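Local atomic coordinates of taurine:2-oxoglutarate aminotransferase (PDB entry 6JIX), a protein that probably transfers the amino group of taurine to 2-oxoglutarate, using pyridoxal 5'-phosphate as cofactor, as a class-III aminotransferase. Residues 46-51 / 430-435; 240-243 / 248-251. All blocks are in the same frame, centred on the assembly; numbering follows the deposited sequence.

Interaction 1. Residues 46-51 / 430-435; sequences GKRYTD and EEELPK
Thr50 on the strand and Glu432 on the helix bring the two backbones nearest each other, with 7.6 Å between their CA atoms, a gap spanned by their side chains. The two side chains come from opposite directions and meet through a hydrogen bond donated by Thr50 OG1 to Glu432 OE2, 2.7 Å long. The hydroxyl approaches from above the carboxylate, 63° out of its plane. The methyl of Thr50 also packs on the glutamate stem, Thr50 CG2 lying 3.5 Å from Glu432 CG. A bend at chi2 (-53°) in Glu432 turns its carboxylate over both branches of the threonine. Thr50 lies in strand 48-51, which pairs with strands 40-43 and 407-408 in a small four-stranded mixed sheet; helix 426-447, near the C-terminus of the class-III aminotransferase chain, packs beside it, and Glu432 also touches Phe407 of the neighbouring strand. Two residues before Thr50, the CA-CB bond of Arg48 likewise points toward the helix, while that of the intervening Tyr49 points away and Tyr49 OH is hydrogen-bonded to Asp43 OD2. The guanidinium of Arg48 makes only a long salt bridge with the same carboxylate oxygen, Arg48 NH2 standing 4.0 Å from Glu432 OE2. The guanidinium and carboxylate planes are 62° apart and no N-H is aimed at the oxygen, so the attraction is one of charge alone. In-plane bonding goes instead to a water at the guanidinium edge, which accepts from Arg48 NH2 (2.7 Å) and donates to Glu431 OE1 (2.7 Å). The water links Arg48 to a second helix carboxylate where the contact is exposed to solvent, whereas Thr50 and Glu432 are buried. Arg48 also rests on Tyr40 and Trp42, and its positive charge probably offsets part of the glutamates' negative charge.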
ATOM      1  N   GLY A  46      29.301  -8.188  12.037  1.00 33.76           N
ATOM      2  CA  GLY A  46      29.385  -9.605  11.805  1.00 29.24           C
ATOM      3  C   GLY A  46      28.614 -10.472  12.780  1.00 36.96           C
ATOM      4  O   GLY A  46      28.616 -11.703  12.614  1.00 33.27           O
ATOM      5  N   LYS A  47      27.999  -9.895  13.822  1.00 31.14           N
ATOM      6  CA  LYS A  47      27.186 -10.710  14.718  1.00 34.72           C
ATOM      7  C   LYS A  47      25.957 -11.232  13.984  1.00 33.30           C
ATOM      8  O   LYS A  47      25.322 -10.514  13.210  1.00 38.62           O
ATOM      9  CB  LYS A  47      26.755  -9.943  15.970  1.00 35.88           C
ATOM     10  CG  LYS A  47      26.327 -10.910  17.085  1.00 33.96           C
ATOM     11  CD  LYS A  47      25.263 -10.356  18.010  1.00 43.22           C
ATOM     12  CE  LYS A  47      24.960 -11.355  19.126  1.00 42.18           C
ATOM     13  NZ  LYS A  47      25.032 -10.717  20.473  1.00 45.70           N
ATOM     14  N   ARG A  48      25.606 -12.479  14.254  1.00 29.71           N
ATOM     15  CA  ARG A  48      24.539 -13.163  13.543  1.00 30.95           C
ATOM     16  C   ARG A  48      23.291 -13.246  14.414  1.00 33.37           C
ATOM     17  O   ARG A  48      23.365 -13.644  15.583  1.00 30.90           O
ATOM     18  CB  ARG A  48      25.001 -14.566  13.137  1.00 30.11           C
ATOM     19  CG  ARG A  48      23.918 -15.470  12.584  1.00 28.92           C
ATOM     20  CD  ARG A  48      24.413 -16.886  12.488  1.00 28.08           C
ATOM     21  NE  ARG A  48      24.208 -17.597  13.746  1.00 30.90           N
ATOM     22  CZ  ARG A  48      24.060 -18.912  13.838  1.00 28.66           C
ATOM     23  NH1 ARG A  48      24.101 -19.655  12.742  1.00 29.98           N
ATOM     24  NH2 ARG A  48      23.875 -19.480  15.019  1.00 29.11           N
ATOM     25  N   TYR A  49      22.147 -12.892  13.835  1.00 28.87           N
ATOM     26  CA  TYR A  49      20.861 -13.011  14.507  1.00 31.19           C
ATOM     27  C   TYR A  49      20.064 -14.109  13.818  1.00 27.50           C
ATOM     28  O   TYR A  49      19.953 -14.121  12.589  1.00 30.51           O
ATOM     29  CB  TYR A  49      20.105 -11.665  14.491  1.00 28.82           C
ATOM     30  CG  TYR A  49      20.931 -10.580  15.144  1.00 31.00           C
ATOM     31  CD1 TYR A  49      20.865 -10.350  16.523  1.00 31.13           C
ATOM     32  CD2 TYR A  49      21.844  -9.837  14.397  1.00 30.09           C
ATOM     33  CE1 TYR A  49      21.670  -9.382  17.134  1.00 32.43           C
ATOM     34  CE2 TYR A  49      22.652  -8.865  14.993  1.00 33.25           C
ATOM     35  CZ  TYR A  49      22.564  -8.642  16.361  1.00 38.20           C
ATOM     36  OH  TYR A  49      23.371  -7.673  16.926  1.00 40.62           O
ATOM     37  N   THR A  50      19.493 -15.014  14.603  1.00 25.70           N
ATOM     38  CA  THR A  50      18.627 -16.051  14.065  1.00 28.18           C
ATOM     39  C   THR A  50      17.217 -15.482  14.057  1.00 31.96           C
ATOM     40  O   THR A  50      16.683 -15.106  15.111  1.00 33.67           O
ATOM     41  CB  THR A  50      18.700 -17.335  14.902  1.00 30.27           C
ATOM     42  OG1 THR A  50      20.056 -17.580  15.308  1.00 29.61           O
ATOM     43  CG2 THR A  50      18.206 -18.539  14.110  1.00 25.17           C
ATOM     44  N   ASP A  51      16.606 -15.440  12.873  1.00 26.33           N
ATOM     45  CA  ASP A  51      15.353 -14.710  12.691  1.00 28.11           C
ATOM     46  C   ASP A  51      14.184 -15.585  13.148  1.00 28.05           C
ATOM     47  O   ASP A  51      13.420 -16.146  12.358  1.00 25.32           O
ATOM     48  CB  ASP A  51      15.212 -14.282  11.237  1.00 26.42           C
ATOM     49  CG  ASP A  51      14.053 -13.342  11.019  1.00 32.10           C
ATOM     50  OD1 ASP A  51      13.491 -12.839  12.022  1.00 34.06           O
ATOM     51  OD2 ASP A  51      13.711 -13.106   9.836  1.00 34.84           O
ATOM     52  N   GLU A 430      16.827 -26.956  17.568  1.00 36.17           N
ATOM     53  CA  GLU A 430      17.547 -27.470  18.731  1.00 35.24           C
ATOM     54  C   GLU A 430      18.699 -26.572  19.155  1.00 31.01           C
ATOM     55  O   GLU A 430      19.213 -26.735  20.265  1.00 34.50           O
ATOM     56  CB  GLU A 430      18.049 -28.890  18.467  1.00 35.77           C
ATOM     57  CG  GLU A 430      17.068 -29.959  18.962  1.00 41.57           C
ATOM     58  CD  GLU A 430      16.778 -31.021  17.912  1.00 53.63           C
ATOM     59  OE1 GLU A 430      17.725 -31.407  17.176  1.00 51.60           O
ATOM     60  OE2 GLU A 430      15.600 -31.458  17.826  1.00 52.71           O
ATOM     61  N   GLU A 431      19.134 -25.652  18.298  1.00 32.50           N
ATOM     62  CA  GLU A 431      20.195 -24.719  18.648  1.00 33.02           C
ATOM     63  C   GLU A 431      19.669 -23.409  19.200  1.00 34.22           C
ATOM     64  O   GLU A 431      20.374 -22.751  19.971  1.00 36.87           O
ATOM     65  CB  GLU A 431      21.070 -24.372  17.431  1.00 37.96           C
ATOM     66  CG  GLU A 431      21.413 -25.515  16.482  1.00 40.61           C
ATOM     67  CD  GLU A 431      22.367 -25.064  15.381  1.00 47.84           C
ATOM     68  OE1 GLU A 431      22.107 -23.976  14.807  1.00 41.41           O
ATOM     69  OE2 GLU A 431      23.369 -25.785  15.112  1.00 48.29           O
ATOM     70  N   GLU A 432      18.473 -22.992  18.784  1.00 33.79           N
ATOM     71  CA  GLU A 432      17.949 -21.679  19.148  1.00 32.00           C
ATOM     72  C   GLU A 432      17.087 -21.708  20.393  1.00 32.24           C
ATOM     73  O   GLU A 432      17.197 -20.807  21.232  1.00 33.28           O
ATOM     74  CB  GLU A 432      17.129 -21.089  17.998  1.00 30.44           C
ATOM     75  CG  GLU A 432      17.945 -20.757  16.763  1.00 31.66           C
ATOM     76  CD  GLU A 432      19.148 -19.876  17.058  1.00 34.97           C
ATOM     77  OE1 GLU A 432      19.102 -19.016  17.989  1.00 27.98           O
ATOM     78  OE2 GLU A 432      20.153 -20.067  16.338  1.00 34.79           O
ATOM     79  N   LEU A 433      16.229 -22.726  20.519  1.00 32.29           N
ATOM     80  CA  LEU A 433      15.286 -22.770  21.633  1.00 30.57           C
ATOM     81  C   LEU A 433      15.965 -22.697  22.992  1.00 31.99           C
ATOM     82  O   LEU A 433      15.433 -22.004  23.874  1.00 38.57           O
ATOM     83  CB  LEU A 433      14.415 -24.027  21.519  1.00 25.65           C
ATOM     84  CG  LEU A 433      13.457 -23.897  20.334  1.00 28.03           C
ATOM     85  CD1 LEU A 433      12.515 -25.078  20.230  1.00 21.12           C
ATOM     86  CD2 LEU A 433      12.675 -22.574  20.415  1.00 27.61           C
ATOM     87  N   PRO A 434      17.113 -23.336  23.229  1.00 39.47           N
ATOM     88  CA  PRO A 434      17.808 -23.121  24.511  1.00 33.96           C
ATOM     89  C   PRO A 434      18.036 -21.650  24.853  1.00 35.06           C
ATOM     90  O   PRO A 434      18.095 -21.311  26.041  1.00 35.91           O
ATOM     91  CB  PRO A 434      19.120 -23.889  24.314  1.00 30.09           C
ATOM     92  CG  PRO A 434      18.725 -25.013  23.368  1.00 27.59           C
ATOM     93  CD  PRO A 434      17.759 -24.392  22.413  1.00 34.61           C
ATOM     94  N   LYS A 435      18.170 -20.763  23.863  1.00 31.67           N
ATOM     95  CA  LYS A 435      18.322 -19.343  24.177  1.00 36.43           C
ATOM     96  C   LYS A 435      17.039 -18.769  24.796  1.00 40.38           C
ATOM     97  O   LYS A 435      17.099 -17.868  25.651  1.00 37.03           O
ATOM     98  CB  LYS A 435      18.740 -18.572  22.913  1.00 28.66           C
TER
HETATM   99  O   HOH W   1      23.653 -22.025  15.847  1.00 31.09           O

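Interaction 2. Residues 240-243 / 248-251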
ATOM      1  N   ALA A 240     -21.384 -19.755  10.666  1.00 28.92           N
ATOM      2  CA  ALA A 240     -22.809 -20.064  10.699  1.00 28.31           C
ATOM      3  C   ALA A 240     -23.644 -18.795  10.842  1.00 25.84           C
ATOM      4  O   ALA A 240     -24.653 -18.624  10.144  1.00 27.07           O
ATOM      5  CB  ALA A 240     -23.099 -21.043  11.839  1.00 23.64           C
ATOM      6  N   LEU A 241     -23.244 -17.893  11.748  1.00 23.53           N
ATOM      7  CA  LEU A 241     -23.990 -16.642  11.899  1.00 27.62           C
ATOM      8  C   LEU A 241     -23.987 -15.845  10.602  1.00 26.37           C
ATOM      9  O   LEU A 241     -25.016 -15.282  10.214  1.00 25.90           O
ATOM     10  CB  LEU A 241     -23.432 -15.797  13.046  1.00 21.19           C
ATOM     11  CG  LEU A 241     -23.390 -16.381  14.450  1.00 23.68           C
ATOM     12  CD1 LEU A 241     -22.588 -15.451  15.349  1.00 22.10           C
ATOM     13  CD2 LEU A 241     -24.812 -16.619  14.986  1.00 23.61           C
ATOM     14  N   CYS A 242     -22.835 -15.769   9.924  1.00 23.75           N
ATOM     15  CA  CYS A 242     -22.792 -15.069   8.645  1.00 24.46           C
ATOM     16  C   CYS A 242     -23.778 -15.688   7.668  1.00 25.35           C
ATOM     17  O   CYS A 242     -24.544 -14.978   7.006  1.00 25.19           O
ATOM     18  CB  CYS A 242     -21.381 -15.102   8.058  1.00 24.61           C
ATOM     19  SG  CYS A 242     -20.137 -14.233   9.028  1.00 24.47           S
ATOM     20  N   ASP A 243     -23.777 -17.019   7.581  1.00 24.37           N
ATOM     21  CA  ASP A 243     -24.698 -17.718   6.697  1.00 22.57           C
ATOM     22  C   ASP A 243     -26.144 -17.402   7.063  1.00 26.23           C
ATOM     23  O   ASP A 243     -26.974 -17.110   6.194  1.00 24.65           O
ATOM     24  CB  ASP A 243     -24.442 -19.221   6.776  1.00 24.84           C
ATOM     25  CG  ASP A 243     -23.133 -19.643   6.122  1.00 28.70           C
ATOM     26  OD1 ASP A 243     -22.490 -18.841   5.405  1.00 26.88           O
ATOM     27  OD2 ASP A 243     -22.748 -20.811   6.324  1.00 34.16           O
ATOM     28  N   LEU A 248     -21.090 -11.429   4.775  1.00 21.97           N
ATOM     29  CA  LEU A 248     -19.882 -12.054   4.254  1.00 23.99           C
ATOM     30  C   LEU A 248     -18.870 -12.235   5.375  1.00 25.68           C
ATOM     31  O   LEU A 248     -18.726 -11.377   6.252  1.00 25.54           O
ATOM     32  CB  LEU A 248     -19.265 -11.216   3.129  1.00 23.23           C
ATOM     33  CG  LEU A 248     -20.180 -10.881   1.949  1.00 24.90           C
ATOM     34  CD1 LEU A 248     -19.508  -9.919   1.009  1.00 23.00           C
ATOM     35  CD2 LEU A 248     -20.556 -12.140   1.228  1.00 23.09           C
ATOM     36  N   MET A 249     -18.169 -13.358   5.348  1.00 22.11           N
ATOM     37  CA  MET A 249     -17.078 -13.604   6.277  1.00 22.60           C
ATOM     38  C   MET A 249     -15.769 -13.341   5.557  1.00 24.01           C
ATOM     39  O   MET A 249     -15.545 -13.861   4.458  1.00 24.64           O
ATOM     40  CB  MET A 249     -17.102 -15.031   6.803  1.00 19.74           C
ATOM     41  CG  MET A 249     -16.083 -15.307   7.857  1.00 18.12           C
ATOM     42  SD  MET A 249     -16.206 -17.035   8.380  1.00 31.66           S
ATOM     43  CE  MET A 249     -15.294 -16.984   9.923  1.00 28.06           C
ATOM     44  N   ILE A 250     -14.949 -12.472   6.132  1.00 24.56           N
ATOM     45  CA  ILE A 250     -13.646 -12.143   5.577  1.00 22.46           C
ATOM     46  C   ILE A 250     -12.602 -12.574   6.583  1.00 23.07           C
ATOM     47  O   ILE A 250     -12.515 -11.994   7.671  1.00 24.71           O
ATOM     48  CB  ILE A 250     -13.507 -10.643   5.272  1.00 22.47           C
ATOM     49  CG1 ILE A 250     -14.724 -10.123   4.492  1.00 20.79           C
ATOM     50  CG2 ILE A 250     -12.196 -10.374   4.555  1.00 18.26           C
ATOM     51  CD1 ILE A 250     -14.714  -8.626   4.284  1.00 15.82           C
ATOM     52  N   CYS A 251     -11.774 -13.540   6.206  1.00 20.72           N
ATOM     53  CA  CYS A 251     -10.655 -13.931   7.049  1.00 23.47           C
ATOM     54  C   CYS A 251      -9.405 -13.188   6.602  1.00 25.22           C
ATOM     55  O   CYS A 251      -9.130 -13.075   5.403  1.00 24.73           O
ATOM     56  CB  CYS A 251     -10.404 -15.438   6.992  1.00 26.46           C
ATOM     57  SG  CYS A 251     -11.688 -16.421   7.726  1.00 27.01           S
TER
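Cys242 reaches from the helix to Met249 on the strand, and it is the one residue of 240-243 whose side chain touches 248-251. At Cys242 the bond to CB points toward the strand, and the thiol sulfur, set anti to the carbonyl carbon (chi1 -64°), extends the side chain across the gap. Cys242 SG packs 3.8 Å from Met249 CB and 4.2 Å from Met249 CA, an apolar contact with the base of the methionine and not with its thioether. The same sulfur, Cys242 SG, lies 4.2 Å from the carbonyl oxygen, Leu248 O. Helix 234-245 and strand 248-252 belong to a beta-alpha-beta unit that starts with strand 213-219, and the strands run parallel in the central seven-stranded sheet of the aminotransferase fold. Cys242 also touches Ile216 of that first strand, so its side chain meets residues of two neighbouring strands. Asp243, next in sequence, stays on the exposed side and forms a salt bridge with Arg239, one turn back. On the strand, the CA-CB bond of Met249 points toward the helix and its chain, extended beyond CG, packs against Met235, Val238 and Arg239, whereas the CA-CB bond of Leu248 points away from 240-243 and its side chain packs against Ala127 and Thr131 of helix 116-131.

How the interactions relate
The two contacts lie on opposite sides of the chain's centre, with their own centres 41 Å apart and their nearest atoms about 23 Å apart, so they do not touch. Along the chain, interaction 2 is nested within the long loop that interaction 1 closes. They differ in range and character: 240-243 and 248-251 are local neighbours with an apolar contact, whereas 46-51 and 430-435 join distant parts of the chain by polar and charged groups. Interaction 1 is near a bound glutamate, which touches Asp51 and lies about 9 Å from the Thr50 side chain. Interaction 2 is away from the annotated sites, although its strand ends at Asp252 of the pyridoxal phosphate pocket.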